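Local coordinates for chitin-binding domain 3 protein (Micromonospora aurantiaca ATCC 27029, PDB 5OPF), which is a copper-dependent lytic polysaccharide monooxygenase of family AA10 that probably cleaves cellulose or chitin chains by oxidation, at residues Q16-D21 with P32-A37; W46-L51 with K101-A106; G58-A63 with Y112-V117; S127-S132 with R169-T174; I175-A178 with Q183-Y186. All coordinates share one frame; numbering follows the deposited sequence.

Contact 1. Residues Q16-D21 with P32-A37; sequences QRWGGD and PMCWQA
C34, on helix 32-40, reaches between R17 and W18 near the end of helix 10-18, in the helical region that sits beside the beta-sandwich core of this lytic polysaccharide monooxygenase. The link is covalent as well: C34 SG forms a disulfide with C14, one helical turn before W18, so the two helices are tied where these side chains meet. The cysteine lies obliquely to the indole and divides its contacts between two atoms. C34 CB rests 3.8 Å from W18 CD1, on the pyrrole part of the ring. C34 SG is 4.9 Å from the centroid of the W18 five-membered ring and 68° off the ring normal, an oblique sulfur-aromatic contact. No hydrogen bond joins the two segments directly. Instead D31, just before helix 32-40, accepts from W18 NE1, forms a salt bridge with R17 and accepts from the backbone N of C34, which fixes both the indole and the guanidinium against the start of the second helix. The arginine chain bends at its third torsion (chi3 -61°), bringing the guanidinium back alongside the cysteine until R17 NH2 lies 3.4 Å from C34 SG.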
# COMPACT_ATOMS: atom_id res chain seq x y z
N GLN A 16 2.10 10.50 -7.10
CA GLN A 16 3.38 11.20 -7.14
C GLN A 16 3.88 11.34 -8.57
O GLN A 16 4.34 12.42 -8.99
CB GLN A 16 4.38 10.40 -6.31
CG GLN A 16 5.63 11.09 -5.84
CD GLN A 16 6.35 10.25 -4.80
OE1 GLN A 16 6.32 9.01 -4.84
NE2 GLN A 16 6.97 10.91 -3.83
N ARG A 17 3.81 10.26 -9.35
CA ARG A 17 4.44 10.28 -10.66
C ARG A 17 3.59 10.95 -11.73
O ARG A 17 4.15 11.54 -12.66
CB ARG A 17 4.85 8.88 -11.09
CG ARG A 17 5.99 8.34 -10.24
CD ARG A 17 6.46 6.92 -10.58
NE ARG A 17 5.40 5.94 -10.39
CZ ARG A 17 4.66 5.41 -11.36
NH1 ARG A 17 4.89 5.72 -12.63
NH2 ARG A 17 3.71 4.55 -11.07
N TRP A 18 2.27 10.89 -11.62
CA TRP A 18 1.38 11.42 -12.66
C TRP A 18 0.44 12.52 -12.20
O TRP A 18 -0.26 13.09 -13.05
CB TRP A 18 0.54 10.29 -13.28
CG TRP A 18 1.33 9.25 -13.99
CD1 TRP A 18 1.69 8.03 -13.50
CD2 TRP A 18 1.87 9.32 -15.32
NE1 TRP A 18 2.41 7.33 -14.44
CE2 TRP A 18 2.54 8.10 -15.56
CE3 TRP A 18 1.84 10.29 -16.32
CZ2 TRP A 18 3.18 7.83 -16.77
CZ3 TRP A 18 2.47 10.02 -17.52
CH2 TRP A 18 3.13 8.80 -17.73
N GLY A 19 0.39 12.85 -10.91
CA GLY A 19 -0.58 13.84 -10.46
C GLY A 19 -0.46 15.17 -11.18
O GLY A 19 -1.46 15.81 -11.50
N GLY A 20 0.78 15.60 -11.46
CA GLY A 20 1.00 16.84 -12.17
C GLY A 20 0.64 16.80 -13.64
O GLY A 20 0.49 17.86 -14.26
N ASP A 21 0.52 15.60 -14.21
CA ASP A 21 0.20 15.42 -15.63
C ASP A 21 -0.77 14.25 -15.81
O ASP A 21 -0.60 13.39 -16.67
CB ASP A 21 1.46 15.32 -16.52
CG ASP A 21 2.26 14.02 -16.34
OD1 ASP A 21 2.41 13.54 -15.20
OD2 ASP A 21 2.77 13.51 -17.39
N PRO A 32 0.40 1.62 -18.08
CA PRO A 32 -1.00 1.20 -18.26
C PRO A 32 -1.75 1.00 -16.97
O PRO A 32 -2.97 1.23 -16.93
CB PRO A 32 -0.86 -0.11 -19.06
CG PRO A 32 0.43 0.04 -19.80
CD PRO A 32 1.34 0.81 -18.89
N MET A 33 -1.09 0.56 -15.90
CA MET A 33 -1.80 0.36 -14.64
C MET A 33 -2.22 1.69 -14.02
O MET A 33 -3.34 1.80 -13.51
CB MET A 33 -0.99 -0.48 -13.66
CG MET A 33 -0.84 -1.95 -14.05
SD MET A 33 -2.42 -2.85 -14.24
CE MET A 33 -2.68 -2.71 -16.01
N CYS A 34 -1.35 2.70 -14.02
CA CYS A 34 -1.81 4.01 -13.54
C CYS A 34 -2.87 4.60 -14.47
O CYS A 34 -3.80 5.26 -14.00
CB CYS A 34 -0.67 5.00 -13.30
SG CYS A 34 0.38 4.62 -11.88
N TRP A 35 -2.76 4.37 -15.78
CA TRP A 35 -3.77 4.89 -16.70
C TRP A 35 -5.15 4.32 -16.39
O TRP A 35 -6.13 5.07 -16.27
CB TRP A 35 -3.37 4.61 -18.15
CG TRP A 35 -4.33 5.16 -19.19
CD1 TRP A 35 -5.12 4.42 -20.02
CD2 TRP A 35 -4.58 6.54 -19.52
NE1 TRP A 35 -5.84 5.25 -20.85
CE2 TRP A 35 -5.54 6.55 -20.56
CE3 TRP A 35 -4.10 7.76 -19.03
CZ2 TRP A 35 -6.01 7.75 -21.12
CZ3 TRP A 35 -4.58 8.95 -19.60
CH2 TRP A 35 -5.52 8.92 -20.63
N GLN A 36 -5.26 2.99 -16.24
CA GLN A 36 -6.58 2.43 -15.97
C GLN A 36 -7.11 2.90 -14.62
O GLN A 36 -8.32 3.08 -14.44
CB GLN A 36 -6.60 0.90 -16.10
CG GLN A 36 -5.66 0.12 -15.19
CD GLN A 36 -6.24 -0.27 -13.84
OE1 GLN A 36 -7.37 -0.77 -13.75
NE2 GLN A 36 -5.47 -0.07 -12.78
N ALA A 37 -6.21 3.15 -13.66
CA ALA A 37 -6.65 3.66 -12.37
C ALA A 37 -7.15 5.10 -12.48
O ALA A 37 -8.24 5.42 -12.01
CB ALA A 37 -5.51 3.57 -11.34

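Contact 2. Residues W46-L51 with K101-A106; sequences WNWNGL and KFFDQA
Q105 reaches from just beyond strand 97-104 to W48 and N49 of the type I beta turn N47-G50. From CB, which points toward the turn, the chain runs out extended through CG (chi2 168°) and brings its amide between the two residues. Q105 CD is 4.1 Å from W48 CH2. One branch, Q105 OE1, accepts a nearly straight hydrogen bond of 2.7 Å from N49 ND2, with the two amide planes perpendicular and the donor tilted 18° from the carbonyl plane. The other branch, Q105 NE2, lies 3.5 Å from W48 CZ2, oblique to the indole. The same indole meets F103 edge to edge, W48 CH2 to F103 CD2 at 4.0 Å. With an alanine at Q105, N49 ND2 would probably lose this acceptor, and W48 CZ2 and CH2 the amide lying against them. N49 also touches H1 of the copper site, and W48 and F103 pack on S3 and V5 of strand 2-6, the edge strand beside which the turn and strand 97-104 meet.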
# COMPACT_ATOMS: atom_id res chain seq x y z
N TRP A 46 -6.12 11.24 -5.82
CA TRP A 46 -6.21 12.49 -5.07
C TRP A 46 -6.37 12.21 -3.59
O TRP A 46 -5.81 12.93 -2.76
CB TRP A 46 -7.37 13.37 -5.56
CG TRP A 46 -7.29 13.75 -7.01
CD1 TRP A 46 -8.30 13.64 -7.92
CD2 TRP A 46 -6.18 14.31 -7.71
NE1 TRP A 46 -7.89 14.10 -9.15
CE2 TRP A 46 -6.59 14.51 -9.05
CE3 TRP A 46 -4.87 14.66 -7.35
CZ2 TRP A 46 -5.75 15.04 -10.02
CZ3 TRP A 46 -4.03 15.19 -8.33
CH2 TRP A 46 -4.47 15.37 -9.65
N ASN A 47 -7.12 11.16 -3.24
CA ASN A 47 -7.32 10.72 -1.86
C ASN A 47 -6.42 9.53 -1.53
O ASN A 47 -6.84 8.57 -0.87
CB ASN A 47 -8.79 10.40 -1.61
CG ASN A 47 -9.67 11.61 -1.86
OD1 ASN A 47 -10.26 11.75 -2.93
ND2 ASN A 47 -9.69 12.52 -0.91
N TRP A 48 -5.17 9.60 -1.96
CA TRP A 48 -4.18 8.57 -1.65
C TRP A 48 -4.05 8.34 -0.15
O TRP A 48 -3.62 7.25 0.26
CB TRP A 48 -2.81 8.93 -2.26
CG TRP A 48 -2.20 10.21 -1.74
CD1 TRP A 48 -2.26 11.45 -2.33
CD2 TRP A 48 -1.47 10.41 -0.51
NE1 TRP A 48 -1.62 12.39 -1.56
CE2 TRP A 48 -1.13 11.78 -0.44
CE3 TRP A 48 -1.07 9.57 0.52
CZ2 TRP A 48 -0.40 12.31 0.63
CZ3 TRP A 48 -0.35 10.10 1.58
CH2 TRP A 48 -0.03 11.45 1.63
N ASN A 49 -4.39 9.33 0.67
CA ASN A 49 -4.23 9.26 2.12
C ASN A 49 -5.39 8.59 2.83
O ASN A 49 -5.36 8.49 4.07
CB ASN A 49 -4.01 10.68 2.68
CG ASN A 49 -5.26 11.54 2.63
OD1 ASN A 49 -6.31 11.12 2.15
ND2 ASN A 49 -5.16 12.75 3.15
N GLY A 50 -6.40 8.11 2.11
CA GLY A 50 -7.65 7.70 2.72
C GLY A 50 -8.08 6.27 2.45
O GLY A 50 -9.28 5.97 2.45
N LEU A 51 -7.12 5.37 2.25
CA LEU A 51 -7.43 3.98 1.88
C LEU A 51 -7.64 3.14 3.15
O LEU A 51 -6.82 2.31 3.55
CB LEU A 51 -6.36 3.40 0.97
CG LEU A 51 -6.86 2.36 -0.05
CD1 LEU A 51 -5.73 2.04 -1.02
CD2 LEU A 51 -7.40 1.10 0.62
N LYS A 101 8.70 3.11 4.88
CA LYS A 101 8.45 4.44 5.44
C LYS A 101 6.96 4.73 5.37
O LYS A 101 6.39 4.82 4.27
CB LYS A 101 9.22 5.52 4.70
CG LYS A 101 9.08 6.89 5.36
CD LYS A 101 9.83 7.97 4.59
CE LYS A 101 9.49 9.37 5.09
NZ LYS A 101 10.26 10.42 4.34
N PHE A 102 6.34 4.87 6.54
CA PHE A 102 4.94 5.21 6.66
C PHE A 102 4.81 6.68 7.02
O PHE A 102 5.45 7.15 7.96
CB PHE A 102 4.23 4.35 7.72
CG PHE A 102 2.79 4.20 7.41
CD1 PHE A 102 1.91 5.24 7.65
CD2 PHE A 102 2.33 3.07 6.78
CE1 PHE A 102 0.58 5.12 7.27
CE2 PHE A 102 1.03 2.94 6.41
CZ PHE A 102 0.15 3.96 6.64
N PHE A 103 3.97 7.42 6.28
CA PHE A 103 3.72 8.84 6.52
C PHE A 103 2.27 9.03 6.92
O PHE A 103 1.36 8.59 6.21
CB PHE A 103 4.03 9.63 5.24
CG PHE A 103 3.68 11.09 5.30
CD1 PHE A 103 4.15 11.91 6.32
CD2 PHE A 103 2.86 11.65 4.33
CE1 PHE A 103 3.81 13.27 6.35
CE2 PHE A 103 2.52 13.00 4.36
CZ PHE A 103 2.99 13.80 5.38
N ASP A 104 2.06 9.69 8.07
CA ASP A 104 0.74 9.98 8.62
C ASP A 104 0.60 11.50 8.75
O ASP A 104 1.30 12.13 9.54
CB ASP A 104 0.57 9.31 9.99
CG ASP A 104 -0.75 9.65 10.68
OD1 ASP A 104 -1.64 10.24 10.05
OD2 ASP A 104 -0.85 9.30 11.88
N GLN A 105 -0.30 12.08 7.95
CA GLN A 105 -0.56 13.52 8.03
C GLN A 105 -1.25 13.93 9.33
O GLN A 105 -1.19 15.11 9.70
CB GLN A 105 -1.46 13.94 6.88
CG GLN A 105 -0.81 13.76 5.53
CD GLN A 105 -1.82 13.92 4.40
OE1 GLN A 105 -3.00 13.62 4.58
NE2 GLN A 105 -1.37 14.40 3.26
N ALA A 106 -1.93 13.00 9.99
CA ALA A 106 -2.88 13.32 11.04
C ALA A 106 -2.41 12.98 12.45
O ALA A 106 -3.13 13.30 13.41
CB ALA A 106 -4.20 12.59 10.78

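Contact 3. Residues G58-A63 with Y112-V117; sequences GNHQGA and YIRVYV
The short helix 60-63 is fastened here to strand 110-118 of the beta-sandwich, with H60 in its first turn as the connecting residue. N59 is the N-cap: its OD1 accepts from G62 N at 3.0 Å. From the helix the imidazole turns its NE2 edge to the Y112 hydroxyl, in a hydrogen bond of 2.8 Å between H60 NE2 and Y112 OH. The bond is almost straight, at 171°, and each group lies in the plane of the other's ring. Y112 extends to meet it from the opposite direction. R114, two residues along the strand, lays its extended chain beside the phenol, and R114 NH2 sits 3.6 Å above the centre of the Y112 ring. R114 NH1 approaches H60 CD2 at 4.0 Å, the guanidinium standing almost perpendicular to the imidazole. A water completes the link, accepting from R114 NH1 at 2.9 Å and donating to G58 O at 2.6 Å. Beyond the contact, Y186 bonds H60 ND1 and Q139 accepts from R114 NE. Both imidazole nitrogens are therefore engaged by hydroxyls, which would fix the rotation of the ring, and the nearby guanidinium is likely to disfavour a positive charge on H60. R114 NH2 lying over the phenol centre, with the water at the guanidinium edge, probably limits the arginine's movement.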
# COMPACT_ATOMS: atom_id res chain seq x y z
N GLY A 58 -10.07 -5.85 14.05
CA GLY A 58 -8.90 -6.70 13.95
C GLY A 58 -9.02 -7.85 12.98
O GLY A 58 -8.01 -8.51 12.69
N ASN A 59 -10.21 -8.11 12.43
CA ASN A 59 -10.40 -9.25 11.54
C ASN A 59 -10.17 -8.83 10.08
O ASN A 59 -11.07 -8.82 9.24
CB ASN A 59 -11.78 -9.85 11.73
CG ASN A 59 -11.98 -11.08 10.88
OD1 ASN A 59 -11.01 -11.65 10.37
ND2 ASN A 59 -13.24 -11.49 10.72
N HIS A 60 -8.91 -8.52 9.78
CA HIS A 60 -8.58 -8.00 8.45
C HIS A 60 -8.87 -9.03 7.37
O HIS A 60 -9.45 -8.70 6.33
CB HIS A 60 -7.11 -7.54 8.41
CG HIS A 60 -6.77 -6.57 9.48
ND1 HIS A 60 -7.25 -5.28 9.49
CD2 HIS A 60 -6.09 -6.73 10.64
CE1 HIS A 60 -6.84 -4.68 10.59
NE2 HIS A 60 -6.14 -5.53 11.31
N GLN A 61 -8.48 -10.28 7.59
CA GLN A 61 -8.70 -11.28 6.55
C GLN A 61 -10.18 -11.56 6.36
O GLN A 61 -10.61 -11.87 5.24
CB GLN A 61 -7.93 -12.55 6.86
CG GLN A 61 -8.00 -13.56 5.75
CD GLN A 61 -7.14 -14.78 6.00
OE1 GLN A 61 -6.64 -14.98 7.11
NE2 GLN A 61 -6.99 -15.61 4.98
N GLY A 62 -10.98 -11.44 7.42
CA GLY A 62 -12.41 -11.63 7.27
C GLY A 62 -13.05 -10.53 6.45
O GLY A 62 -14.01 -10.78 5.70
N ALA A 63 -12.54 -9.31 6.56
CA ALA A 63 -13.12 -8.17 5.88
C ALA A 63 -12.64 -8.00 4.44
O ALA A 63 -13.25 -7.24 3.69
CB ALA A 63 -12.80 -6.89 6.65
N TYR A 112 -0.69 -1.00 15.75
CA TYR A 112 0.34 -1.83 15.13
C TYR A 112 0.41 -1.43 13.66
O TYR A 112 -0.54 -0.87 13.11
CB TYR A 112 0.05 -3.34 15.25
CG TYR A 112 -1.35 -3.77 14.88
CD1 TYR A 112 -1.70 -4.07 13.56
CD2 TYR A 112 -2.33 -3.90 15.84
CE1 TYR A 112 -2.99 -4.47 13.23
CE2 TYR A 112 -3.61 -4.31 15.52
CZ TYR A 112 -3.94 -4.60 14.21
OH TYR A 112 -5.23 -5.00 13.90
N ILE A 113 1.56 -1.73 13.05
CA ILE A 113 1.70 -1.72 11.60
C ILE A 113 2.37 -3.03 11.22
O ILE A 113 3.44 -3.36 11.76
CB ILE A 113 2.51 -0.52 11.07
CG1 ILE A 113 1.85 0.80 11.46
CG2 ILE A 113 2.65 -0.62 9.54
CD1 ILE A 113 2.61 2.05 11.00
N ARG A 114 1.75 -3.78 10.31
CA ARG A 114 2.24 -5.08 9.87
C ARG A 114 2.67 -4.97 8.42
O ARG A 114 1.96 -4.39 7.59
CB ARG A 114 1.15 -6.15 10.02
CG ARG A 114 0.83 -6.45 11.47
CD ARG A 114 -0.41 -7.31 11.65
NE ARG A 114 -0.73 -7.42 13.07
CZ ARG A 114 -1.92 -7.72 13.57
NH1 ARG A 114 -2.94 -8.00 12.77
NH2 ARG A 114 -2.10 -7.73 14.88
N VAL A 115 3.83 -5.54 8.11
CA VAL A 115 4.39 -5.57 6.76
C VAL A 115 4.49 -7.01 6.29
O VAL A 115 5.19 -7.83 6.92
CB VAL A 115 5.76 -4.87 6.69
CG1 VAL A 115 6.36 -4.96 5.28
CG2 VAL A 115 5.65 -3.42 7.13
N TYR A 116 3.81 -7.31 5.20
CA TYR A 116 3.84 -8.61 4.54
C TYR A 116 4.53 -8.46 3.18
O TYR A 116 4.45 -7.41 2.54
CB TYR A 116 2.41 -9.12 4.28
CG TYR A 116 1.59 -9.36 5.52
CD1 TYR A 116 0.88 -8.33 6.13
CD2 TYR A 116 1.54 -10.61 6.11
CE1 TYR A 116 0.15 -8.55 7.27
CE2 TYR A 116 0.81 -10.83 7.26
CZ TYR A 116 0.12 -9.79 7.84
OH TYR A 116 -0.61 -9.99 9.00
N VAL A 117 5.17 -9.53 2.71
CA VAL A 117 5.72 -9.58 1.36
C VAL A 117 5.31 -10.90 0.72
O VAL A 117 5.30 -11.95 1.36
CB VAL A 117 7.25 -9.40 1.34
CG1 VAL A 117 7.84 -9.62 -0.06
CG2 VAL A 117 7.63 -8.01 1.84
O HOH W 1 -5.56 -8.85 13.64

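Contact 4. Residues S127-S132 with R169-T174; sequences SPLRWS and RHVVYT
L129 and W131 lie on the loop before strand 134-140 and cover one face of strand 169-178, a central strand of the immunoglobulin-like beta-sandwich of this family. The closer packing is between aromatic rings. Y173 presents its edge to the face of the W131 six-membered ring in a T-shaped arrangement, the planes 85° apart and the centroids separated by 5.7 Å. Both rings are held at their polar ends from outside the pair: W131 NE1 donates to I64 O, and Y173 OH bonds L69 O. The aliphatic contact is slightly longer but buried. L129 crosses V171 obliquely and touches it at a single pair of methyls, L129 CD2 to V171 CG1, 4.1 Å apart; its other neighbours include C188 on strand 183-192 and T118 on strand 110-118, so the leucine is buried by several strands rather than by V171 alone. No hydrogen bond crosses between the two segments. The more open side is marked by W131, which is partly exposed, whereas L129, V171 and Y173 are buried. The tyrosine ring leaves its strand with CG anti to the backbone N (chi1 -165°), and this brings Y173 CE2 within 3.9 Å of W131 CH2, which lies in the plane of the phenol.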
# COMPACT_ATOMS: atom_id res chain seq x y z
N SER A 127 -1.58 -12.91 -11.54
CA SER A 127 -2.36 -13.57 -10.50
C SER A 127 -2.89 -12.56 -9.49
O SER A 127 -2.13 -11.69 -9.04
CB SER A 127 -1.47 -14.56 -9.74
OG SER A 127 -0.95 -15.54 -10.61
N PRO A 128 -4.15 -12.67 -9.09
CA PRO A 128 -4.67 -11.77 -8.05
C PRO A 128 -3.94 -12.01 -6.74
O PRO A 128 -3.53 -13.13 -6.44
CB PRO A 128 -6.15 -12.18 -7.94
CG PRO A 128 -6.17 -13.57 -8.40
CD PRO A 128 -5.14 -13.69 -9.47
N LEU A 129 -3.76 -10.94 -5.97
CA LEU A 129 -3.08 -11.06 -4.69
C LEU A 129 -4.00 -11.72 -3.68
O LEU A 129 -5.14 -11.29 -3.49
CB LEU A 129 -2.66 -9.68 -4.19
CG LEU A 129 -1.82 -9.65 -2.91
CD1 LEU A 129 -0.49 -10.34 -3.10
CD2 LEU A 129 -1.64 -8.23 -2.45
N ARG A 130 -3.50 -12.78 -3.04
CA ARG A 130 -4.23 -13.55 -2.04
C ARG A 130 -3.52 -13.46 -0.70
O ARG A 130 -2.30 -13.31 -0.63
CB ARG A 130 -4.27 -15.03 -2.41
CG ARG A 130 -4.81 -15.30 -3.77
CD ARG A 130 -4.75 -16.79 -4.09
NE ARG A 130 -5.45 -17.05 -5.34
CZ ARG A 130 -6.78 -17.01 -5.48
NH1 ARG A 130 -7.57 -16.75 -4.44
NH2 ARG A 130 -7.31 -17.26 -6.66
N TRP A 131 -4.29 -13.59 0.39
CA TRP A 131 -3.67 -13.64 1.71
C TRP A 131 -2.63 -14.75 1.79
O TRP A 131 -1.57 -14.58 2.41
CB TRP A 131 -4.74 -13.81 2.78
CG TRP A 131 -5.50 -12.54 3.07
CD1 TRP A 131 -6.70 -12.17 2.55
CD2 TRP A 131 -5.12 -11.49 3.97
NE1 TRP A 131 -7.09 -10.96 3.05
CE2 TRP A 131 -6.13 -10.52 3.93
CE3 TRP A 131 -4.01 -11.27 4.79
CZ2 TRP A 131 -6.09 -9.35 4.69
CZ3 TRP A 131 -3.96 -10.10 5.54
CH2 TRP A 131 -5.00 -9.17 5.49
N SER A 132 -2.89 -15.90 1.16
CA SER A 132 -1.95 -17.03 1.23
C SER A 132 -0.66 -16.78 0.46
O SER A 132 0.31 -17.53 0.64
CB SER A 132 -2.63 -18.30 0.71
OG SER A 132 -2.97 -18.18 -0.65
N ARG A 169 10.20 -9.19 -9.11
CA ARG A 169 8.97 -8.45 -8.81
C ARG A 169 8.16 -9.11 -7.70
O ARG A 169 7.89 -10.32 -7.74
CB ARG A 169 8.12 -8.38 -10.07
CG ARG A 169 6.73 -7.79 -9.88
CD ARG A 169 5.93 -7.76 -11.15
NE ARG A 169 6.31 -6.72 -12.10
CZ ARG A 169 5.83 -5.47 -12.07
NH1 ARG A 169 4.98 -5.11 -11.12
NH2 ARG A 169 6.17 -4.59 -13.00
N HIS A 170 7.72 -8.29 -6.75
CA HIS A 170 6.94 -8.71 -5.59
C HIS A 170 5.97 -7.60 -5.19
O HIS A 170 6.00 -6.50 -5.75
CB HIS A 170 7.89 -9.12 -4.44
CG HIS A 170 8.38 -10.50 -4.60
ND1 HIS A 170 7.56 -11.58 -4.35
CD2 HIS A 170 9.56 -11.00 -5.05
CE1 HIS A 170 8.23 -12.69 -4.62
NE2 HIS A 170 9.44 -12.36 -5.05
N VAL A 171 5.11 -7.91 -4.22
CA VAL A 171 4.21 -6.93 -3.63
C VAL A 171 4.41 -6.94 -2.12
O VAL A 171 4.46 -8.00 -1.49
CB VAL A 171 2.74 -7.22 -3.99
CG1 VAL A 171 1.82 -6.15 -3.41
CG2 VAL A 171 2.55 -7.29 -5.51
N VAL A 172 4.54 -5.74 -1.55
CA VAL A 172 4.50 -5.50 -0.11
C VAL A 172 3.07 -5.13 0.24
O VAL A 172 2.43 -4.33 -0.45
CB VAL A 172 5.47 -4.37 0.28
CG1 VAL A 172 5.53 -4.21 1.79
CG2 VAL A 172 6.87 -4.61 -0.29
N TYR A 173 2.55 -5.70 1.32
CA TYR A 173 1.22 -5.35 1.83
C TYR A 173 1.39 -4.88 3.26
O TYR A 173 1.84 -5.64 4.12
CB TYR A 173 0.27 -6.53 1.80
CG TYR A 173 -1.20 -6.21 1.97
CD1 TYR A 173 -1.83 -5.27 1.15
CD2 TYR A 173 -1.99 -6.89 2.89
CE1 TYR A 173 -3.20 -5.01 1.25
CE2 TYR A 173 -3.35 -6.64 2.99
CZ TYR A 173 -3.95 -5.72 2.16
OH TYR A 173 -5.31 -5.53 2.24
N THR A 174 1.05 -3.62 3.50
CA THR A 174 1.20 -2.99 4.80
C THR A 174 -0.18 -2.67 5.36
O THR A 174 -1.01 -2.04 4.69
CB THR A 174 2.07 -1.72 4.69
OG1 THR A 174 3.37 -2.05 4.18
CG2 THR A 174 2.24 -1.06 6.05

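Contact 5. Residues I175-A178 with Q183-Y186; sequences IWQA and QSYY
Strands 175-178 and 183-186 run antiparallel at 163°, their axes 4.7 Å apart at closest, as the two arms of a beta hairpin in the sandwich that carries the copper site. W176 and Y185 form a hydrogen-bonded pair, with W176 N to Y185 O at 3.0 Å and Y185 N to W176 O at 2.9 Å; beyond them A178 N donates to Q183 O. On the W176 and Y185 face the two side chains lie alongside, pointing the same way, and their rings make an offset stack with centroids 4.4 Å apart and planes 28° from parallel. W176 CE3 sits 3.3 Å from Y185 CD1, over the rim of the phenol. Y185 belongs to the copper site with H1 and H108; Y185 OH donates to Q183 OE1 at 2.6 Å and also bonds the backbone N of H1. With a leucine in place of Y185, the H1 nitrogen and Q183 OE1 would probably be left without their hydroxyl partner, W176 without its stacked ring and the copper site without its tyrosine. The reverse face carries I175, Q177, S184 and Y186. There I175 CG2 packs at 3.9 Å against Y186 CE1, and farther out Y186 OH meets S184 OG at 2.7 Å in a hydrogen bond.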
# COMPACT_ATOMS: atom_id res chain seq x y z
N ILE A 175 -0.42 -3.09 6.60
CA ILE A 175 -1.67 -2.85 7.32
C ILE A 175 -1.36 -1.93 8.50
O ILE A 175 -0.55 -2.28 9.37
CB ILE A 175 -2.31 -4.15 7.83
CG1 ILE A 175 -2.56 -5.11 6.67
CG2 ILE A 175 -3.63 -3.83 8.59
CD1 ILE A 175 -3.18 -6.44 7.08
N TRP A 176 -1.99 -0.76 8.53
CA TRP A 176 -1.88 0.18 9.64
C TRP A 176 -3.20 0.19 10.41
O TRP A 176 -4.24 0.56 9.86
CB TRP A 176 -1.62 1.58 9.10
CG TRP A 176 -1.63 2.73 10.10
CD1 TRP A 176 -1.30 2.71 11.43
CD2 TRP A 176 -1.93 4.09 9.78
NE1 TRP A 176 -1.39 3.99 11.96
CE2 TRP A 176 -1.78 4.84 10.96
CE3 TRP A 176 -2.35 4.73 8.62
CZ2 TRP A 176 -1.98 6.22 10.98
CZ3 TRP A 176 -2.56 6.09 8.65
CH2 TRP A 176 -2.37 6.82 9.82
N GLN A 177 -3.16 -0.21 11.68
CA GLN A 177 -4.30 -0.04 12.58
C GLN A 177 -4.04 1.25 13.35
O GLN A 177 -3.13 1.31 14.18
CB GLN A 177 -4.41 -1.24 13.53
CG GLN A 177 -5.57 -1.14 14.51
CD GLN A 177 -6.93 -1.31 13.85
OE1 GLN A 177 -7.07 -2.04 12.89
NE2 GLN A 177 -7.94 -0.65 14.40
N ALA A 178 -4.81 2.29 13.05
CA ALA A 178 -4.62 3.59 13.69
C ALA A 178 -5.18 3.55 15.11
O ALA A 178 -6.01 2.71 15.46
CB ALA A 178 -5.31 4.67 12.87
N GLN A 183 -9.93 2.09 12.81
CA GLN A 183 -9.75 2.51 11.43
C GLN A 183 -8.45 1.88 10.95
O GLN A 183 -7.42 2.03 11.62
CB GLN A 183 -9.66 4.03 11.36
CG GLN A 183 -9.58 4.60 9.95
CD GLN A 183 -9.31 6.09 9.96
OE1 GLN A 183 -8.21 6.52 10.28
NE2 GLN A 183 -10.31 6.89 9.64
N SER A 184 -8.53 1.15 9.85
CA SER A 184 -7.41 0.37 9.35
C SER A 184 -7.16 0.66 7.88
O SER A 184 -8.11 0.79 7.09
CB SER A 184 -7.69 -1.12 9.59
OG SER A 184 -9.00 -1.48 9.20
N TYR A 185 -5.88 0.74 7.51
CA TYR A 185 -5.45 1.11 6.17
C TYR A 185 -4.69 -0.05 5.53
O TYR A 185 -3.95 -0.76 6.21
CB TYR A 185 -4.52 2.33 6.21
CG TYR A 185 -5.13 3.61 6.75
CD1 TYR A 185 -5.48 3.73 8.09
CD2 TYR A 185 -5.29 4.73 5.93
CE1 TYR A 185 -5.99 4.92 8.59
CE2 TYR A 185 -5.81 5.91 6.43
CZ TYR A 185 -6.17 6.01 7.75
OH TYR A 185 -6.68 7.20 8.23
N TYR A 186 -4.85 -0.18 4.21
CA TYR A 186 -4.40 -1.37 3.47
C TYR A 186 -3.61 -0.92 2.25
O TYR A 186 -4.20 -0.43 1.28
CB TYR A 186 -5.61 -2.21 3.07
CG TYR A 186 -6.40 -2.63 4.28
CD1 TYR A 186 -6.03 -3.75 5.01
CD2 TYR A 186 -7.50 -1.90 4.72
CE1 TYR A 186 -6.72 -4.12 6.17
CE2 TYR A 186 -8.20 -2.26 5.85
CZ TYR A 186 -7.81 -3.37 6.58
OH TYR A 186 -8.53 -3.71 7.71

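Contacts 3, 4 and 5 share one sheet: strand 169-178 runs through contacts 4 and 5, and its neighbour 110-118 supplies contact 3. Contact 5 is wholly buried and is the one built on strand pairing. Contact 4 is also buried but purely apolar across its segments, whereas contact 3, only partly buried, relies on one direct hydrogen bond and a water bridge; H60 bonds Y186 and so joins it to contact 5. Contact 2, partly buried, adjoins contact 5 through F102 against W176, and its N49 side chain lies about 7 Å from the copper. Contact 1 lies at one side of the fold, in the helical region, buried apart from exposed R17, reinforced by a disulfide and touching contact 2 through G19 and W46.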